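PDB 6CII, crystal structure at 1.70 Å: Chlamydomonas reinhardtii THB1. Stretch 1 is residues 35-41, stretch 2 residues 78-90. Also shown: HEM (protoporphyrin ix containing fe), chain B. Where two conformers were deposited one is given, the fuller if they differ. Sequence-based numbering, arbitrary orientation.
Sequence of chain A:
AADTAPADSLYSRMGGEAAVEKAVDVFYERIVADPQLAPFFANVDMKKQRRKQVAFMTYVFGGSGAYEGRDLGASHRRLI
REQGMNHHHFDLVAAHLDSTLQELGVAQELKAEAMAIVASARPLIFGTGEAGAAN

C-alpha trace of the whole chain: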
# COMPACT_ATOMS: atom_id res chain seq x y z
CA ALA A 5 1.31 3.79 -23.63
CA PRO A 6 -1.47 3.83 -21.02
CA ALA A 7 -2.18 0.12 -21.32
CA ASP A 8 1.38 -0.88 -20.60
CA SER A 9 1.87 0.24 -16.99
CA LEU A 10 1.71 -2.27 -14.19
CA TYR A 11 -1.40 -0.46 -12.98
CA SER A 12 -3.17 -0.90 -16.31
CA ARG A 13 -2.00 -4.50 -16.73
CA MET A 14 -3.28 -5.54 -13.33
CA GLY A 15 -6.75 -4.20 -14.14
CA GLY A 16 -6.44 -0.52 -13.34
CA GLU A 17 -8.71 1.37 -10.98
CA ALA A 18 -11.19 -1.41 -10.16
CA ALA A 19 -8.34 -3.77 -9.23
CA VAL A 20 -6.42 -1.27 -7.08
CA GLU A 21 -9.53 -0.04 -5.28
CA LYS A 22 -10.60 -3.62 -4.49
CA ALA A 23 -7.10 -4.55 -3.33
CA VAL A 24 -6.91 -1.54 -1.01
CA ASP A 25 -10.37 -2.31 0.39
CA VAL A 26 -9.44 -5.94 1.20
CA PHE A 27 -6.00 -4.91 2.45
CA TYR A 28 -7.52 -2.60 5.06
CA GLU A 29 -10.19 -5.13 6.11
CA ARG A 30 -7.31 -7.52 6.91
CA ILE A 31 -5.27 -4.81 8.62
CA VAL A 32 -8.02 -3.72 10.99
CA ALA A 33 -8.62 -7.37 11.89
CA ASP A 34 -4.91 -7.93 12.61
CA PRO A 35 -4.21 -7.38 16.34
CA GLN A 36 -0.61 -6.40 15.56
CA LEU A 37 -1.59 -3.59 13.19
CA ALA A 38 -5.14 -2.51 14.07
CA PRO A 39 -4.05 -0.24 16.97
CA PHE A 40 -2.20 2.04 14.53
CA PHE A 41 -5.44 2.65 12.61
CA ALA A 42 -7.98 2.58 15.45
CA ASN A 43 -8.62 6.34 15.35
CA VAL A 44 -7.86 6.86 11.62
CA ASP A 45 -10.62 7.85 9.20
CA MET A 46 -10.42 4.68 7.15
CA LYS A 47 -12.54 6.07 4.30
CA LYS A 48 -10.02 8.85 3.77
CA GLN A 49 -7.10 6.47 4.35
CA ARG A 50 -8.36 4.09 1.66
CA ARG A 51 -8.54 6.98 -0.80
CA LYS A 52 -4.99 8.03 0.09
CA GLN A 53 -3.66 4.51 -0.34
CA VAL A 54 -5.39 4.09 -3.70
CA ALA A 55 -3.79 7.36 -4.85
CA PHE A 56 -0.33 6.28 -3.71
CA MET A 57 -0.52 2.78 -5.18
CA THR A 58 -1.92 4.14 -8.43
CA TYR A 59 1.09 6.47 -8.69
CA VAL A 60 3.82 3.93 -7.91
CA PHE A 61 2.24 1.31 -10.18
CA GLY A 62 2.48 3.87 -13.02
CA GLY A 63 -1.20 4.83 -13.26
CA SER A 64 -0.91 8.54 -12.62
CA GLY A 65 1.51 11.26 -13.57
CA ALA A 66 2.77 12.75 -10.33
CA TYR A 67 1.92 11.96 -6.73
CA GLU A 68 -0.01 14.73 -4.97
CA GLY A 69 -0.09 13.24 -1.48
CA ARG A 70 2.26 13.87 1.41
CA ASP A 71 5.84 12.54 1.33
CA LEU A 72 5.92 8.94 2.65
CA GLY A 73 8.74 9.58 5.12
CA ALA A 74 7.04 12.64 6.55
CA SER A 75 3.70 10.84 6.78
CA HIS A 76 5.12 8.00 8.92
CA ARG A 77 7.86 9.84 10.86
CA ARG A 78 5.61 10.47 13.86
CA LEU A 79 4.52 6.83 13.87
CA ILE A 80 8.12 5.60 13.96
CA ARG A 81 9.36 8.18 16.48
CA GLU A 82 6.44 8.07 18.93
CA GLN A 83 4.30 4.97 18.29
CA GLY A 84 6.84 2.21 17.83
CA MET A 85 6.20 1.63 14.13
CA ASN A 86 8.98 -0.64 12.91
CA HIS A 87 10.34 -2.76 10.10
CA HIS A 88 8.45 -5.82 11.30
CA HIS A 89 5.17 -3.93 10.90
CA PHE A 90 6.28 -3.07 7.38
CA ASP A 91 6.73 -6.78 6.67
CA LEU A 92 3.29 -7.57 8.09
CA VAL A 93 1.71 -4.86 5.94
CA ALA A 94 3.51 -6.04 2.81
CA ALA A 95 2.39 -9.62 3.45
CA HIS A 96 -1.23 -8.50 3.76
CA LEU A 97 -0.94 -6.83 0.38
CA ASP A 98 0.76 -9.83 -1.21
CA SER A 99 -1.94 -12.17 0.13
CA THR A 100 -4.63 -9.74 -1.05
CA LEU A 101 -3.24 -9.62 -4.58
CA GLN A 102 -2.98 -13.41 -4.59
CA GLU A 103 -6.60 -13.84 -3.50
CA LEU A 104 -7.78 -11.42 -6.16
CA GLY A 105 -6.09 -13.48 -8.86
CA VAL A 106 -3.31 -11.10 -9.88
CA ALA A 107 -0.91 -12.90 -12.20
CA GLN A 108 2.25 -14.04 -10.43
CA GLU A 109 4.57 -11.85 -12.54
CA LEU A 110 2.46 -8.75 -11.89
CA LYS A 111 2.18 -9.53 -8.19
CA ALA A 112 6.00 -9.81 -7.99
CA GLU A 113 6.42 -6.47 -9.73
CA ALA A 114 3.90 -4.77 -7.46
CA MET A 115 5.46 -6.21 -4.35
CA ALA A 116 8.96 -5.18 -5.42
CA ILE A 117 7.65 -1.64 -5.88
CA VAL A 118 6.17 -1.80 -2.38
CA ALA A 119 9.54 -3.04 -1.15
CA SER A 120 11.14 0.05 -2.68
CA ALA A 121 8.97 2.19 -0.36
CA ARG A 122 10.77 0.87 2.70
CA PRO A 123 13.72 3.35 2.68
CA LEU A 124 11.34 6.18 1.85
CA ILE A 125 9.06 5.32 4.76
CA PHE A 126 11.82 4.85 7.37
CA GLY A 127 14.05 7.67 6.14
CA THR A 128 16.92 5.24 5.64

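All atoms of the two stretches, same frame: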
# COMPACT_ATOMS: atom_id res chain seq x y z
N PRO A 35 -4.48 -8.02 15.05
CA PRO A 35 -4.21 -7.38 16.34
C PRO A 35 -2.87 -6.68 16.40
O PRO A 35 -2.70 -5.82 17.27
CB PRO A 35 -4.26 -8.55 17.33
CG PRO A 35 -5.09 -9.57 16.67
CD PRO A 35 -4.81 -9.45 15.20
N GLN A 36 -1.92 -7.03 15.53
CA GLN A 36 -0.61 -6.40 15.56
C GLN A 36 -0.59 -5.06 14.85
O GLN A 36 0.31 -4.25 15.09
CB GLN A 36 0.44 -7.31 14.93
CG GLN A 36 0.75 -8.54 15.74
CD GLN A 36 1.81 -9.37 15.08
OE1 GLN A 36 3.00 -9.06 15.16
NE2 GLN A 36 1.39 -10.42 14.38
N LEU A 37 -1.57 -4.80 13.99
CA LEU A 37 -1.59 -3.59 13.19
C LEU A 37 -2.77 -2.70 13.47
O LEU A 37 -2.65 -1.49 13.30
CB LEU A 37 -1.61 -3.96 11.69
CG LEU A 37 -0.40 -4.74 11.23
CD1 LEU A 37 -0.62 -5.14 9.77
CD2 LEU A 37 0.85 -3.88 11.34
N ALA A 38 -3.92 -3.29 13.82
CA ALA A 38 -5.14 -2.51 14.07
C ALA A 38 -4.94 -1.32 15.00
O ALA A 38 -5.54 -0.27 14.74
CB ALA A 38 -6.24 -3.45 14.61
N PRO A 39 -4.14 -1.40 16.07
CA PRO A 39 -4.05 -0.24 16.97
C PRO A 39 -3.51 1.01 16.31
O PRO A 39 -3.88 2.12 16.73
CB PRO A 39 -3.11 -0.74 18.07
CG PRO A 39 -3.41 -2.23 18.13
CD PRO A 39 -3.56 -2.61 16.69
N PHE A 40 -2.69 0.87 15.25
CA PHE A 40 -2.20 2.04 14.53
C PHE A 40 -3.32 2.77 13.80
O PHE A 40 -3.21 3.98 13.56
CB PHE A 40 -1.11 1.64 13.55
CG PHE A 40 0.18 1.25 14.21
CD1 PHE A 40 0.50 -0.07 14.42
CD2 PHE A 40 1.05 2.22 14.65
CE1 PHE A 40 1.68 -0.42 15.05
CE2 PHE A 40 2.24 1.87 15.28
CZ PHE A 40 2.54 0.55 15.48
N PHE A 41 -4.40 2.06 13.43
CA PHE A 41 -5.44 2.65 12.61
C PHE A 41 -6.73 2.87 13.37
O PHE A 41 -7.73 3.28 12.77
CB PHE A 41 -5.72 1.75 11.40
CG PHE A 41 -4.56 1.63 10.49
CD1 PHE A 41 -3.61 0.65 10.69
CD2 PHE A 41 -4.44 2.47 9.40
CE1 PHE A 41 -2.55 0.53 9.86
CE2 PHE A 41 -3.39 2.36 8.58
CZ PHE A 41 -2.44 1.37 8.80
N ARG A 78 6.13 10.43 12.50
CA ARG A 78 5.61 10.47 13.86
C ARG A 78 5.28 9.07 14.36
O ARG A 78 5.41 8.79 15.56
CB ARG A 78 4.38 11.37 13.94
CG ARG A 78 3.28 11.01 12.95
CD ARG A 78 2.32 12.17 12.81
NE ARG A 78 1.09 11.74 12.14
CZ ARG A 78 0.91 11.76 10.83
NH1 ARG A 78 1.87 12.18 10.03
NH2 ARG A 78 -0.25 11.35 10.32
N LEU A 79 4.87 8.18 13.46
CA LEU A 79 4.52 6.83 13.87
C LEU A 79 5.76 6.08 14.33
O LEU A 79 5.70 5.31 15.30
CB LEU A 79 3.89 6.10 12.70
CG LEU A 79 2.53 6.62 12.25
CD1 LEU A 79 2.20 6.10 10.84
CD2 LEU A 79 1.51 6.10 13.23
N ILE A 80 6.87 6.27 13.62
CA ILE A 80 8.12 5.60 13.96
C ILE A 80 8.72 6.20 15.22
O ILE A 80 9.21 5.46 16.10
CB ILE A 80 9.08 5.71 12.76
CG1 ILE A 80 8.51 4.97 11.55
CG2 ILE A 80 10.43 5.13 13.09
CD1 ILE A 80 9.05 5.49 10.25
N ARG A 81 8.69 7.53 15.35
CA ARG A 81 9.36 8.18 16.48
C ARG A 81 8.58 8.04 17.78
O ARG A 81 9.20 7.94 18.86
CB ARG A 81 9.60 9.65 16.16
CG ARG A 81 10.63 9.86 15.05
CD ARG A 81 11.16 11.29 15.06
NE ARG A 81 12.26 11.51 14.12
CZ ARG A 81 12.64 12.71 13.70
NH1 ARG A 81 12.00 13.79 14.13
NH2 ARG A 81 13.65 12.84 12.85
N GLU A 82 7.25 8.04 17.72
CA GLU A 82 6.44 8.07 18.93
C GLU A 82 5.54 6.87 19.15
O GLU A 82 5.14 6.64 20.29
CB GLU A 82 5.56 9.33 18.96
CG GLU A 82 6.36 10.63 18.97
CD GLU A 82 6.95 10.92 20.34
OE1 GLU A 82 6.28 10.63 21.36
OE2 GLU A 82 8.10 11.41 20.42
N GLN A 83 5.21 6.09 18.12
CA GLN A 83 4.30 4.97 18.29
C GLN A 83 4.93 3.60 18.07
O GLN A 83 4.20 2.61 17.99
CB GLN A 83 3.09 5.12 17.37
CG GLN A 83 2.25 6.29 17.78
CD GLN A 83 1.29 6.70 16.69
OE1 GLN A 83 1.52 7.69 16.01
NE2 GLN A 83 0.24 5.94 16.51
N GLY A 84 6.25 3.52 17.96
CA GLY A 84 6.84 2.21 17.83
C GLY A 84 6.63 1.51 16.51
O GLY A 84 6.80 0.29 16.43
N MET A 85 6.30 2.26 15.45
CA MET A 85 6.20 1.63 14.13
C MET A 85 7.58 1.15 13.69
O MET A 85 8.57 1.89 13.80
CB MET A 85 5.63 2.62 13.09
CG MET A 85 5.65 2.05 11.63
SD MET A 85 5.04 3.30 10.45
CE MET A 85 5.93 2.78 9.01
N ASN A 86 7.66 -0.08 13.17
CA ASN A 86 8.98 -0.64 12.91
C ASN A 86 8.98 -1.48 11.65
O ASN A 86 7.96 -1.67 10.98
CB ASN A 86 9.50 -1.41 14.13
CG ASN A 86 8.65 -2.59 14.50
OD1 ASN A 86 8.16 -3.31 13.64
ND2 ASN A 86 8.49 -2.82 15.81
N HIS A 87 10.17 -2.00 11.32
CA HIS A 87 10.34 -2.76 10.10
C HIS A 87 9.52 -4.04 10.10
O HIS A 87 9.10 -4.51 9.03
CB HIS A 87 11.82 -3.06 9.89
CG HIS A 87 12.56 -1.96 9.20
ND1 HIS A 87 12.72 -0.70 9.74
CD2 HIS A 87 13.16 -1.93 7.99
CE1 HIS A 87 13.41 0.05 8.90
NE2 HIS A 87 13.69 -0.67 7.82
N HIS A 88 9.28 -4.62 11.27
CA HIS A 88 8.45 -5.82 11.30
C HIS A 88 7.02 -5.49 10.90
O HIS A 88 6.39 -6.25 10.16
CB HIS A 88 8.48 -6.47 12.68
CG HIS A 88 7.57 -7.66 12.81
ND1 HIS A 88 7.71 -8.79 12.04
CD2 HIS A 88 6.49 -7.87 13.61
CE1 HIS A 88 6.77 -9.66 12.36
NE2 HIS A 88 6.03 -9.13 13.32
N HIS A 89 6.50 -4.33 11.36
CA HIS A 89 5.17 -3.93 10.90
C HIS A 89 5.15 -3.77 9.39
O HIS A 89 4.16 -4.14 8.73
CB HIS A 89 4.74 -2.61 11.53
CG HIS A 89 4.60 -2.67 13.02
ND1 HIS A 89 5.28 -1.82 13.85
CD2 HIS A 89 3.87 -3.48 13.81
CE1 HIS A 89 5.00 -2.11 15.11
NE2 HIS A 89 4.14 -3.12 15.11
N PHE A 90 6.20 -3.18 8.83
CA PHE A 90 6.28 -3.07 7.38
C PHE A 90 6.15 -4.44 6.72
O PHE A 90 5.39 -4.59 5.76
CB PHE A 90 7.57 -2.37 6.98
CG PHE A 90 7.69 -2.13 5.50
CD1 PHE A 90 8.14 -3.14 4.65
CD2 PHE A 90 7.37 -0.91 4.96
CE1 PHE A 90 8.24 -2.93 3.29
CE2 PHE A 90 7.49 -0.67 3.60
CZ PHE A 90 7.92 -1.67 2.77
CHA HEM B . -0.50 6.79 6.24
CHB HEM B . 1.49 4.27 2.55
CHC HEM B . 3.40 1.10 5.81
CHD HEM B . 0.56 3.13 9.32
C1A HEM B . -0.09 6.37 4.99
C2A HEM B . -0.41 7.05 3.76
C3A HEM B . 0.13 6.35 2.76
C4A HEM B . 0.80 5.20 3.28
CMA HEM B . 0.08 6.65 1.24
CAA HEM B . -1.22 8.36 3.70
CBA HEM B . -0.23 9.52 3.91
CGA HEM B . -0.92 10.83 3.66
O1A HEM B . -0.92 11.26 2.49
O2A HEM B . -1.47 11.41 4.63
C1B HEM B . 2.14 3.20 3.14
C2B HEM B . 2.81 2.17 2.41
C3B HEM B . 3.34 1.29 3.27
C4B HEM B . 3.02 1.72 4.62
CMB HEM B . 2.90 2.12 0.87
CAB HEM B . 4.13 0.05 2.81
CBB HEM B . 4.24 -1.04 3.56
C1C HEM B . 2.78 1.40 7.01
C2C HEM B . 2.99 0.71 8.27
C3C HEM B . 2.22 1.28 9.22
C4C HEM B . 1.45 2.34 8.60
CMC HEM B . 4.00 -0.45 8.42
CAC HEM B . 2.05 0.92 10.72
CBC HEM B . 1.92 -0.35 11.05
C1D HEM B . 0.01 4.26 8.71
C2D HEM B . -0.91 5.12 9.39
C3D HEM B . -1.22 6.14 8.57
C4D HEM B . -0.49 5.97 7.34
CMD HEM B . -1.45 4.86 10.82
CAD HEM B . -2.19 7.30 8.89
CBD HEM B . -1.49 8.30 9.80
CGD HEM B . -2.45 9.42 10.15
O1D HEM B . -2.59 9.74 11.36
O2D HEM B . -3.06 10.00 9.21
NA HEM B . 0.66 5.25 4.65
NB HEM B . 2.28 2.89 4.50
NC HEM B . 1.85 2.42 7.26
ND HEM B . 0.25 4.80 7.45
FE HEM B . 1.24 3.87 5.96
O HOH W 1 2.56 -4.65 16.81
O HOH W 2 -1.85 6.19 14.70

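Stretch 1 begins as loop and passes into a weakly bonded helical turn at about Ala38 to Phe41. Phe40 N bonds to Leu37 O at 3.1 Å, and Phe41 N to Ala38 O at 2.9 Å. Stretch 2 contains the end of one helix, a short connection and the start of the next. Leu79 O serves both sides of the first junction: it accepts from Gln83 N at 3.0 Å and from Met85 N at 3.1 Å. Gly84 lies between these two donors with a phi of 72°, a value that favours glycine. Asn86 is the N-cap of the second helix. His89 N donates to Asn86 OD1 at 3.0 Å, and Asn86 N donates in return to His89 ND1, also at 3.0 Å. This reciprocal pair ties the His89 ring to the start of its own helix.

The two backbones do not come close. Leu37 CA and His89 CA are 7.1 Å apart, and Phe40 CA and Gln83 CA 8.1 Å. No direct hydrogen bond crosses between the stretches. The contact is made by side chains, by side chains packing on backbone atoms, and by water.

Phe40 has the largest covered area. Its CA-to-CB bond points sideways, but the end of the ring comes nearer to stretch 2. The ring presents its edge to the face of His89, with centroids 4.8 Å apart and planes at 70°. The closest atoms of this pair are Phe40 CZ and His89 CE1, at 3.6 Å. Leu79 CD2 lies at the ring edge, 4.2 Å from Phe40 CD2. Met85 CB is 4.1 Å from Phe40 CE2, and Gln83 O approaches the same Phe40 CE2 to 3.4 Å. The heme vinyl atom CBC lies over one face of the Phe40 ring.

His89 also meets Leu37. Leu37 CD2 is 3.9 Å from His89 CD2 and 3.7 Å from HEM CBC, so this methyl packs against both the histidine and the heme. Gln36 and His88 are both exposed, and Gln36 OE1 approaches His88 NE2 to 3.5 Å, near the plane of the imidazole.

Two waters bridge the stretches. Water 1 donates to Gln36 O at 2.9 Å and hydrogen-bonds to His89 NE2 at 2.8 Å. With ND1 accepting from Asn86 N, both ring nitrogens of His89 are engaged. Water 2 donates to Phe40 O at 2.8 Å and accepts from Gln83 NE2 at 2.8 Å. Each water thus links a backbone carbonyl of stretch 1 to a side-chain nitrogen of stretch 2.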